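Local coordinates for protein DNA ligase (Archaeoglobus fulgidus, PDB 3GDE) that probably seals nicks in double-stranded DNA during replication, recombination and repair, using ATP and a magnesium cofactor, at residues I303-G308 against P334-F339; D429-G434 against K500-V505; L451-P456 against D540-V545. All coordinates share one frame; numbering follows the deposited sequence.

Interaction 1: residues I303-G308 against P334-F339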
loop_
_atom_site.group_PDB
_atom_site.type_symbol
_atom_site.label_atom_id
_atom_site.label_comp_id
_atom_site.label_asym_id
_atom_site.label_seq_id
_atom_site.Cartn_x
_atom_site.Cartn_y
_atom_site.Cartn_z
ATOM N N ILE A 303 12.540 15.972 4.168
ATOM C CA ILE A 303 13.722 15.509 4.885
ATOM C C ILE A 303 13.731 16.027 6.318
ATOM O O ILE A 303 13.228 17.119 6.602
ATOM C CB ILE A 303 15.063 15.848 4.147
ATOM C CG1 ILE A 303 15.312 17.364 4.116
ATOM C CG2 ILE A 303 15.098 15.226 2.746
ATOM C CD1 ILE A 303 16.577 17.784 3.395
ATOM N N ALA A 304 14.286 15.229 7.223
ATOM C CA ALA A 304 14.440 15.643 8.607
ATOM C C ALA A 304 15.768 16.372 8.741
ATOM O O ALA A 304 16.787 15.899 8.249
ATOM C CB ALA A 304 14.380 14.444 9.535
ATOM N N VAL A 305 15.742 17.542 9.378
ATOM C CA VAL A 305 16.959 18.322 9.648
ATOM C C VAL A 305 17.052 18.681 11.135
ATOM O O VAL A 305 16.037 18.768 11.823
ATOM C CB VAL A 305 17.067 19.597 8.763
ATOM C CG1 VAL A 305 17.114 19.227 7.285
ATOM C CG2 VAL A 305 15.924 20.557 9.037
ATOM N N LYS A 306 18.270 18.863 11.631
ATOM C CA LYS A 306 18.471 19.202 13.040
ATOM C C LYS A 306 19.757 20.013 13.219
ATOM O O LYS A 306 20.851 19.555 12.865
ATOM C CB LYS A 306 18.462 17.938 13.914
ATOM C CG LYS A 306 18.387 18.189 15.427
ATOM C CD LYS A 306 16.998 18.610 15.899
ATOM C CE LYS A 306 16.826 18.337 17.398
ATOM N NZ LYS A 306 15.550 18.883 17.965
ATOM N N GLU A 307 19.597 21.225 13.758
ATOM C CA GLU A 307 20.679 22.211 13.884
ATOM C C GLU A 307 21.492 22.302 12.590
ATOM O O GLU A 307 22.720 22.209 12.607
ATOM C CB GLU A 307 21.591 21.910 15.091
ATOM C CG GLU A 307 20.874 21.488 16.381
ATOM C CD GLU A 307 20.323 22.657 17.196
ATOM O OE1 GLU A 307 19.268 22.474 17.851
ATOM O OE2 GLU A 307 20.938 23.754 17.193
ATOM N N GLY A 308 20.794 22.446 11.468
ATOM C CA GLY A 308 21.427 22.636 10.163
ATOM C C GLY A 308 21.950 21.404 9.444
ATOM O O GLY A 308 22.390 21.502 8.294
ATOM N N PRO A 334 12.402 18.555 13.411
ATOM C CA PRO A 334 12.134 19.558 12.378
ATOM C C PRO A 334 12.212 18.978 10.962
ATOM O O PRO A 334 12.906 17.982 10.734
ATOM C CB PRO A 334 13.256 20.586 12.586
ATOM C CG PRO A 334 13.670 20.403 14.021
ATOM C CD PRO A 334 13.584 18.917 14.215
ATOM N N LEU A 335 11.499 19.600 10.026
ATOM C CA LEU A 335 11.457 19.116 8.653
ATOM C C LEU A 335 11.610 20.238 7.644
ATOM O O LEU A 335 11.314 21.397 7.939
ATOM C CB LEU A 335 10.140 18.389 8.374
ATOM C CG LEU A 335 9.706 17.209 9.245
ATOM C CD1 LEU A 335 8.252 16.847 8.940
ATOM C CD2 LEU A 335 10.615 16.010 9.062
ATOM N N GLU A 336 12.078 19.881 6.450
ATOM C CA GLU A 336 11.947 20.750 5.287
ATOM C C GLU A 336 11.559 19.948 4.056
ATOM O O GLU A 336 11.744 18.731 4.019
ATOM C CB GLU A 336 13.197 21.594 5.050
ATOM C CG GLU A 336 14.493 20.843 5.073
ATOM C CD GLU A 336 15.677 21.770 5.158
ATOM O OE1 GLU A 336 16.465 21.808 4.195
ATOM O OE2 GLU A 336 15.811 22.470 6.182
ATOM N N ALA A 337 10.995 20.641 3.068
ATOM C CA ALA A 337 10.478 20.003 1.865
ATOM C C ALA A 337 11.212 20.512 0.636
ATOM O O ALA A 337 11.454 21.710 0.505
ATOM C CB ALA A 337 8.976 20.241 1.732
ATOM N N HIS A 338 11.572 19.580 -0.243
ATOM C CA HIS A 338 12.235 19.881 -1.505
ATOM C C HIS A 338 11.391 19.342 -2.643
ATOM O O HIS A 338 11.217 18.130 -2.783
ATOM C CB HIS A 338 13.633 19.266 -1.550
ATOM C CG HIS A 338 14.546 19.762 -0.470
ATOM N ND1 HIS A 338 15.674 20.506 -0.736
ATOM C CD2 HIS A 338 14.489 19.634 0.876
ATOM C CE1 HIS A 338 16.279 20.805 0.398
ATOM N NE2 HIS A 338 15.575 20.295 1.392
ATOM N N PHE A 339 10.866 20.254 -3.450
ATOM C CA PHE A 339 10.001 19.900 -4.552
ATOM C C PHE A 339 10.786 19.743 -5.844
ATOM O O PHE A 339 11.724 20.497 -6.099
ATOM C CB PHE A 339 8.862 20.923 -4.682
ATOM C CG PHE A 339 7.939 20.932 -3.497
ATOM C CD1 PHE A 339 7.064 19.869 -3.274
ATOM C CD2 PHE A 339 7.956 21.993 -2.583
ATOM C CE1 PHE A 339 6.215 19.866 -2.164
ATOM C CE2 PHE A 339 7.097 22.001 -1.470
ATOM C CZ PHE A 339 6.230 20.929 -1.265
HETATM O O HOH W 1 14.650 16.552 12.090
#
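Ile303 and Glu336 face each other as an antiparallel hydrogen-bonded pair, Ile303 N reaching Glu336 O at 2.9 Å and Glu336 N returning to Ile303 O at 3.0 Å. Next to them Ala304 and Leu335 form a non-hydrogen-bonded pair. The N-to-C directions of the two short strands are 136° apart, and the pairing ends with a longer bond from Val305 N to Pro334 O, whose donor stands above the carbonyl plane. There a water donates to Val305 O and Pro334 O, two acceptors that could not bond each other.

On the face of Ile303 and Glu336, the glutamate chain runs extended beyond CG and crosses Val305 at about a right angle, with Glu336 OE2 3.4 Å from Val305 CG2. Ile303 CG1 lies between the backbone N and the carbonyl carbon (chi1 67°), against Glu336 CG, and CD1 continues to His338, 3.4 Å from NE2. NE2 also makes a weak bond to Glu336 OE1, so the ring meets both the carboxylate and, obliquely, the isoleucine methyl. On the other face Leu335 CD2 meets Ala304 CB at 4.1 Å, and helix 313-321 covers both residues. Lys306 CD rests on Pro334 CD, while its NZ bonds Lys332 O.

This is antiparallel pairing inside the nucleotide-binding adenylation domain of ATP-dependent ligases; the predicted ATP-binding residues Glu301 and Phe340 lie two positions from Ile303 and His338.

Interaction 2: residues D429-G434 against K500-V505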
loop_
_atom_site.group_PDB
_atom_site.type_symbol
_atom_site.label_atom_id
_atom_site.label_comp_id
_atom_site.label_asym_id
_atom_site.label_seq_id
_atom_site.Cartn_x
_atom_site.Cartn_y
_atom_site.Cartn_z
ATOM N N ASP A 429 11.077 -4.129 1.032
ATOM C CA ASP A 429 10.063 -4.323 2.027
ATOM C C ASP A 429 9.199 -5.537 1.693
ATOM O O ASP A 429 8.639 -5.648 0.598
ATOM C CB ASP A 429 9.310 -3.031 2.292
ATOM C CG ASP A 429 9.977 -2.196 3.403
ATOM O OD1 ASP A 429 10.744 -1.236 3.115
ATOM O OD2 ASP A 429 9.740 -2.543 4.587
ATOM N N LEU A 430 9.186 -6.476 2.637
ATOM C CA LEU A 430 8.670 -7.808 2.415
ATOM C C LEU A 430 7.679 -8.174 3.515
ATOM O O LEU A 430 7.829 -7.763 4.660
ATOM C CB LEU A 430 9.828 -8.830 2.336
ATOM C CG LEU A 430 10.894 -8.587 1.247
ATOM C CD1 LEU A 430 12.183 -9.386 1.502
ATOM C CD2 LEU A 430 10.352 -8.853 -0.176
ATOM N N VAL A 431 6.653 -8.931 3.148
ATOM C CA VAL A 431 5.618 -9.333 4.100
ATOM C C VAL A 431 6.156 -10.446 5.003
ATOM O O VAL A 431 6.830 -11.354 4.535
ATOM C CB VAL A 431 4.316 -9.817 3.375
ATOM C CG1 VAL A 431 3.192 -10.115 4.398
ATOM C CG2 VAL A 431 3.851 -8.778 2.375
ATOM N N VAL A 432 5.853 -10.360 6.293
ATOM C CA VAL A 432 6.160 -11.445 7.220
ATOM C C VAL A 432 5.046 -12.491 7.181
ATOM O O VAL A 432 3.952 -12.287 7.727
ATOM C CB VAL A 432 6.350 -10.934 8.650
ATOM C CG1 VAL A 432 6.893 -12.065 9.547
ATOM C CG2 VAL A 432 7.272 -9.754 8.654
ATOM N N VAL A 433 5.323 -13.597 6.508
ATOM C CA VAL A 433 4.329 -14.657 6.309
ATOM C C VAL A 433 4.479 -15.824 7.295
ATOM O O VAL A 433 3.589 -16.673 7.413
ATOM C CB VAL A 433 4.315 -15.159 4.839
ATOM C CG1 VAL A 433 3.861 -14.036 3.904
ATOM C CG2 VAL A 433 5.687 -15.721 4.412
ATOM N N GLY A 434 5.603 -15.866 8.004
ATOM C CA GLY A 434 5.870 -16.957 8.941
ATOM C C GLY A 434 7.005 -16.685 9.906
ATOM O O GLY A 434 7.576 -15.591 9.925
ATOM N N LYS A 500 0.241 -9.297 7.177
ATOM C CA LYS A 500 -0.147 -8.064 7.853
ATOM C C LYS A 500 1.037 -7.091 7.932
ATOM O O LYS A 500 0.972 -5.956 7.465
ATOM C CB LYS A 500 -0.644 -8.406 9.264
ATOM C CG LYS A 500 -1.849 -7.635 9.748
ATOM C CD LYS A 500 -1.474 -6.460 10.595
ATOM C CE LYS A 500 -2.482 -6.272 11.714
ATOM N NZ LYS A 500 -2.687 -4.829 12.022
ATOM N N TYR A 501 2.133 -7.562 8.505
ATOM C CA TYR A 501 3.262 -6.687 8.797
ATOM C C TYR A 501 4.338 -6.765 7.729
ATOM O O TYR A 501 4.558 -7.814 7.120
ATOM C CB TYR A 501 3.806 -6.972 10.201
ATOM C CG TYR A 501 2.795 -6.660 11.289
ATOM C CD1 TYR A 501 2.242 -7.680 12.070
ATOM C CD2 TYR A 501 2.363 -5.347 11.509
ATOM C CE1 TYR A 501 1.302 -7.405 13.055
ATOM C CE2 TYR A 501 1.419 -5.050 12.495
ATOM C CZ TYR A 501 0.891 -6.087 13.267
ATOM O OH TYR A 501 -0.042 -5.803 14.261
ATOM N N VAL A 502 4.981 -5.631 7.486
ATOM C CA VAL A 502 6.021 -5.529 6.471
ATOM C C VAL A 502 7.344 -5.126 7.144
ATOM O O VAL A 502 7.380 -4.175 7.928
ATOM C CB VAL A 502 5.604 -4.496 5.364
ATOM C CG1 VAL A 502 6.772 -4.149 4.445
ATOM C CG2 VAL A 502 4.403 -5.026 4.560
ATOM N N PHE A 503 8.415 -5.863 6.851
ATOM C CA PHE A 503 9.755 -5.515 7.348
ATOM C C PHE A 503 10.554 -4.840 6.245
ATOM O O PHE A 503 10.460 -5.241 5.088
ATOM C CB PHE A 503 10.552 -6.765 7.755
ATOM C CG PHE A 503 10.109 -7.414 9.036
ATOM C CD1 PHE A 503 9.158 -6.826 9.864
ATOM C CD2 PHE A 503 10.680 -8.631 9.427
ATOM C CE1 PHE A 503 8.764 -7.435 11.042
ATOM C CE2 PHE A 503 10.301 -9.249 10.614
ATOM C CZ PHE A 503 9.337 -8.655 11.423
ATOM N N GLU A 504 11.343 -3.827 6.595
ATOM C CA GLU A 504 12.429 -3.384 5.715
ATOM C C GLU A 504 13.637 -4.315 5.904
ATOM O O GLU A 504 14.131 -4.495 7.025
ATOM C CB GLU A 504 12.823 -1.929 5.968
ATOM C CG GLU A 504 13.885 -1.420 4.969
ATOM C CD GLU A 504 14.273 0.030 5.160
ATOM O OE1 GLU A 504 13.571 0.762 5.901
ATOM O OE2 GLU A 504 15.286 0.451 4.541
ATOM N N VAL A 505 14.098 -4.894 4.798
ATOM C CA VAL A 505 15.119 -5.935 4.800
ATOM C C VAL A 505 16.278 -5.549 3.871
ATOM O O VAL A 505 16.059 -5.203 2.701
ATOM C CB VAL A 505 14.529 -7.292 4.336
ATOM C CG1 VAL A 505 15.585 -8.387 4.336
ATOM C CG2 VAL A 505 13.354 -7.702 5.214
HETATM O O HOH W 2 2.368 -10.449 9.041
#
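Val432 CG2 sits as a knob over the middle of the Phe503 ring, 3.4 Å from its centroid and only 2° off the normal, a CH-pi contact with all six ring carbons nearly equidistant from the methyl. Anti to the carbonyl carbon, CG2 is the branch that reaches the ring. On the same face Leu430 CD1 fits against Val505 CB at 4.2 Å. On the opposite face Val431 CG2 lies loosely beside Val502 CG2, 4.4 Å away, and Val502 CG1 presses on Asp429 CB at 3.5 Å. Asp429 OD2 comes within 2.8 Å of Phe503 O, a close, unbonded approach of two acceptors. The carboxylate planes are turned 54° apart, with Asp429 OD1 4.4 Å from Glu504 OE1; their repulsion is probably eased by Lys534, which pairs with Asp429, and by Arg529 and Arg531, which pair with Glu504. Thr427 bonds the other glutamate oxygen.

Between the two faces, backbone bonds join Leu430 to Phe503 in both directions and Val432 N to Tyr501 O. A water links Val432 O to Tyr501 N.

Strand 428-437 runs between strands 446-454 and 502-506 in the OB-fold domain, where helix 473-483 packs on Val432 and Phe503, and Phe449 and Phe527 meet the Phe503 ring edge-to-face.

Interaction 3: residues L451-P456 against D540-V545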
loop_
_atom_site.group_PDB
_atom_site.type_symbol
_atom_site.label_atom_id
_atom_site.label_comp_id
_atom_site.label_asym_id
_atom_site.label_seq_id
_atom_site.Cartn_x
_atom_site.Cartn_y
_atom_site.Cartn_z
ATOM N N LEU A 451 9.822 -14.353 4.780
ATOM C CA LEU A 451 9.580 -13.094 4.065
ATOM C C LEU A 451 9.091 -13.325 2.648
ATOM O O LEU A 451 9.589 -14.207 1.944
ATOM C CB LEU A 451 10.845 -12.226 4.033
ATOM C CG LEU A 451 11.578 -11.909 5.341
ATOM C CD1 LEU A 451 12.941 -11.317 5.019
ATOM C CD2 LEU A 451 10.783 -10.990 6.254
ATOM N N ALA A 452 8.116 -12.523 2.225
ATOM C CA ALA A 452 7.508 -12.715 0.914
ATOM C C ALA A 452 7.317 -11.412 0.169
ATOM O O ALA A 452 7.023 -10.380 0.769
ATOM C CB ALA A 452 6.174 -13.459 1.041
ATOM N N CYS A 453 7.507 -11.474 -1.143
ATOM C CA CYS A 453 7.184 -10.367 -2.025
ATOM C C CYS A 453 5.776 -10.583 -2.619
ATOM O O CYS A 453 5.194 -11.652 -2.473
ATOM C CB CYS A 453 8.249 -10.224 -3.123
ATOM S SG CYS A 453 8.238 -11.500 -4.393
ATOM N N LEU A 454 5.251 -9.565 -3.294
ATOM C CA LEU A 454 3.894 -9.582 -3.816
ATOM C C LEU A 454 3.806 -9.829 -5.331
ATOM O O LEU A 454 4.568 -9.264 -6.114
ATOM C CB LEU A 454 3.199 -8.267 -3.445
ATOM C CG LEU A 454 1.780 -8.024 -3.978
ATOM C CD1 LEU A 454 0.726 -8.764 -3.139
ATOM C CD2 LEU A 454 1.500 -6.513 -4.047
ATOM N N ASP A 455 2.884 -10.697 -5.733
ATOM C CA ASP A 455 2.508 -10.829 -7.132
ATOM C C ASP A 455 1.297 -9.921 -7.315
ATOM O O ASP A 455 0.209 -10.240 -6.839
ATOM C CB ASP A 455 2.168 -12.287 -7.455
ATOM C CG ASP A 455 1.699 -12.496 -8.906
ATOM O OD1 ASP A 455 1.404 -11.518 -9.624
ATOM O OD2 ASP A 455 1.618 -13.665 -9.329
ATOM N N PRO A 456 1.485 -8.763 -7.973
ATOM C CA PRO A 456 0.413 -7.768 -8.049
ATOM C C PRO A 456 -0.776 -8.146 -8.958
ATOM O O PRO A 456 -1.812 -7.501 -8.878
ATOM C CB PRO A 456 1.132 -6.522 -8.574
ATOM C CG PRO A 456 2.238 -7.064 -9.385
ATOM C CD PRO A 456 2.698 -8.305 -8.670
ATOM N N ASP A 540 7.255 -4.900 -1.798
ATOM C CA ASP A 540 7.884 -4.960 -3.105
ATOM C C ASP A 540 7.415 -6.168 -3.902
ATOM O O ASP A 540 7.149 -7.233 -3.344
ATOM C CB ASP A 540 9.404 -4.897 -2.979
ATOM C CG ASP A 540 9.890 -3.491 -2.671
ATOM O OD1 ASP A 540 9.840 -2.632 -3.588
ATOM O OD2 ASP A 540 10.298 -3.241 -1.518
ATOM N N THR A 541 7.286 -5.966 -5.210
ATOM C CA THR A 541 6.668 -6.940 -6.103
ATOM C C THR A 541 7.682 -7.926 -6.658
ATOM O O THR A 541 8.884 -7.636 -6.692
ATOM C CB THR A 541 5.945 -6.231 -7.273
ATOM O OG1 THR A 541 6.886 -5.439 -8.013
ATOM C CG2 THR A 541 4.833 -5.327 -6.748
ATOM N N ILE A 542 7.201 -9.094 -7.084
ATOM C CA ILE A 542 8.056 -10.072 -7.776
ATOM C C ILE A 542 8.809 -9.463 -8.981
ATOM O O ILE A 542 9.954 -9.837 -9.260
ATOM C CB ILE A 542 7.262 -11.352 -8.180
ATOM C CG1 ILE A 542 8.186 -12.416 -8.788
ATOM C CG2 ILE A 542 6.090 -11.025 -9.124
ATOM C CD1 ILE A 542 9.256 -12.934 -7.838
ATOM N N GLU A 543 8.164 -8.520 -9.667
ATOM C CA GLU A 543 8.783 -7.765 -10.755
ATOM C C GLU A 543 9.990 -6.944 -10.283
ATOM O O GLU A 543 11.024 -6.933 -10.945
ATOM C CB GLU A 543 7.747 -6.870 -11.453
ATOM C CG GLU A 543 8.295 -6.013 -12.596
ATOM C CD GLU A 543 7.214 -5.513 -13.559
ATOM O OE1 GLU A 543 6.014 -5.439 -13.167
ATOM O OE2 GLU A 543 7.575 -5.189 -14.716
ATOM N N ARG A 544 9.854 -6.270 -9.141
ATOM C CA ARG A 544 10.964 -5.532 -8.543
ATOM C C ARG A 544 12.157 -6.461 -8.256
ATOM O O ARG A 544 13.291 -6.172 -8.656
ATOM C CB ARG A 544 10.522 -4.809 -7.265
ATOM C CG ARG A 544 11.589 -3.876 -6.664
ATOM C CD ARG A 544 11.367 -2.408 -7.056
ATOM N NE ARG A 544 12.565 -1.579 -6.889
ATOM C CZ ARG A 544 12.951 -1.014 -5.745
ATOM N NH1 ARG A 544 12.242 -1.185 -4.635
ATOM N NH2 ARG A 544 14.058 -0.276 -5.706
ATOM N N VAL A 545 11.889 -7.573 -7.572
ATOM C CA VAL A 545 12.926 -8.540 -7.218
ATOM C C VAL A 545 13.674 -9.010 -8.474
ATOM O O VAL A 545 14.912 -9.021 -8.501
ATOM C CB VAL A 545 12.343 -9.742 -6.400
ATOM C CG1 VAL A 545 13.431 -10.778 -6.072
ATOM C CG2 VAL A 545 11.681 -9.245 -5.121
#
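Cys453 points its side chain at the start of helix 542-550, with SG held between the backbone N and the carbonyl carbon (chi1 72°) and lying 3.7 Å from Ile542 CA. Its thiol also touches Ile542 CD1, while CB faces Val545 CG2 at 4.1 Å, one helical turn on from Thr541. Ile542 spreads its two branches over the strand end: CD1 goes to the sulfur, and CG2 to the backbone of Leu454 and Asp455. Pro456 and Thr541 cross at about a right angle, the ring carbons CG and CD both 4.1 Å from Thr541 CG2.

Two backbone bonds fix this arrangement, Leu454 N to Asp540 O at 3.0 Å and Ile542 N to Leu454 O at 2.8 Å, with both donors tilted from the carbonyl planes. Thr541 turns OG1 toward its own helix, where it accepts from Arg544 N at 3.3 Å. An alanine here would probably leave the amide of Arg544 without its cap and open a gap beside the Pro456 ring. Arg544 NH1 in turn forms a salt bridge with Asp540 OD1, meeting the carboxylate from above its plane; NH2 pairs with Glu426, and Asp540 OD2 accepts from the amide of Asp429.

Together these make a threonine N-cap at the start of the C-terminal helix, joined by a single backbone bridge to the end of an OB-domain strand.

In the fold
Interactions 2 and 3 belong to one unit: their centres are 11 Å apart, and strands 428-437 and 446-454 are neighbours in the OB-domain sheet. They touch directly, Val431 N lying 2.8 Å from Ala452 O, while Val505 packs on Leu451. Interaction 1 stands apart in the adenylation domain, its nearest atoms about 14 Å from interaction 2, with the Ile303 side chain about 4 Å from that of Glu301, a predicted ATP-binding residue. Consistent with the closed conformation, the Glu504 side chain comes within about 10 Å of that of Lys252, the predicted adenylated lysine, and Asp540 within about 6 Å of that of Arg414, another predicted ATP-binding residue. A phosphate ion, probably from the crystallisation liquor, lies about 4 Å from Asp429's side chain and about 5 Å from Asp540's.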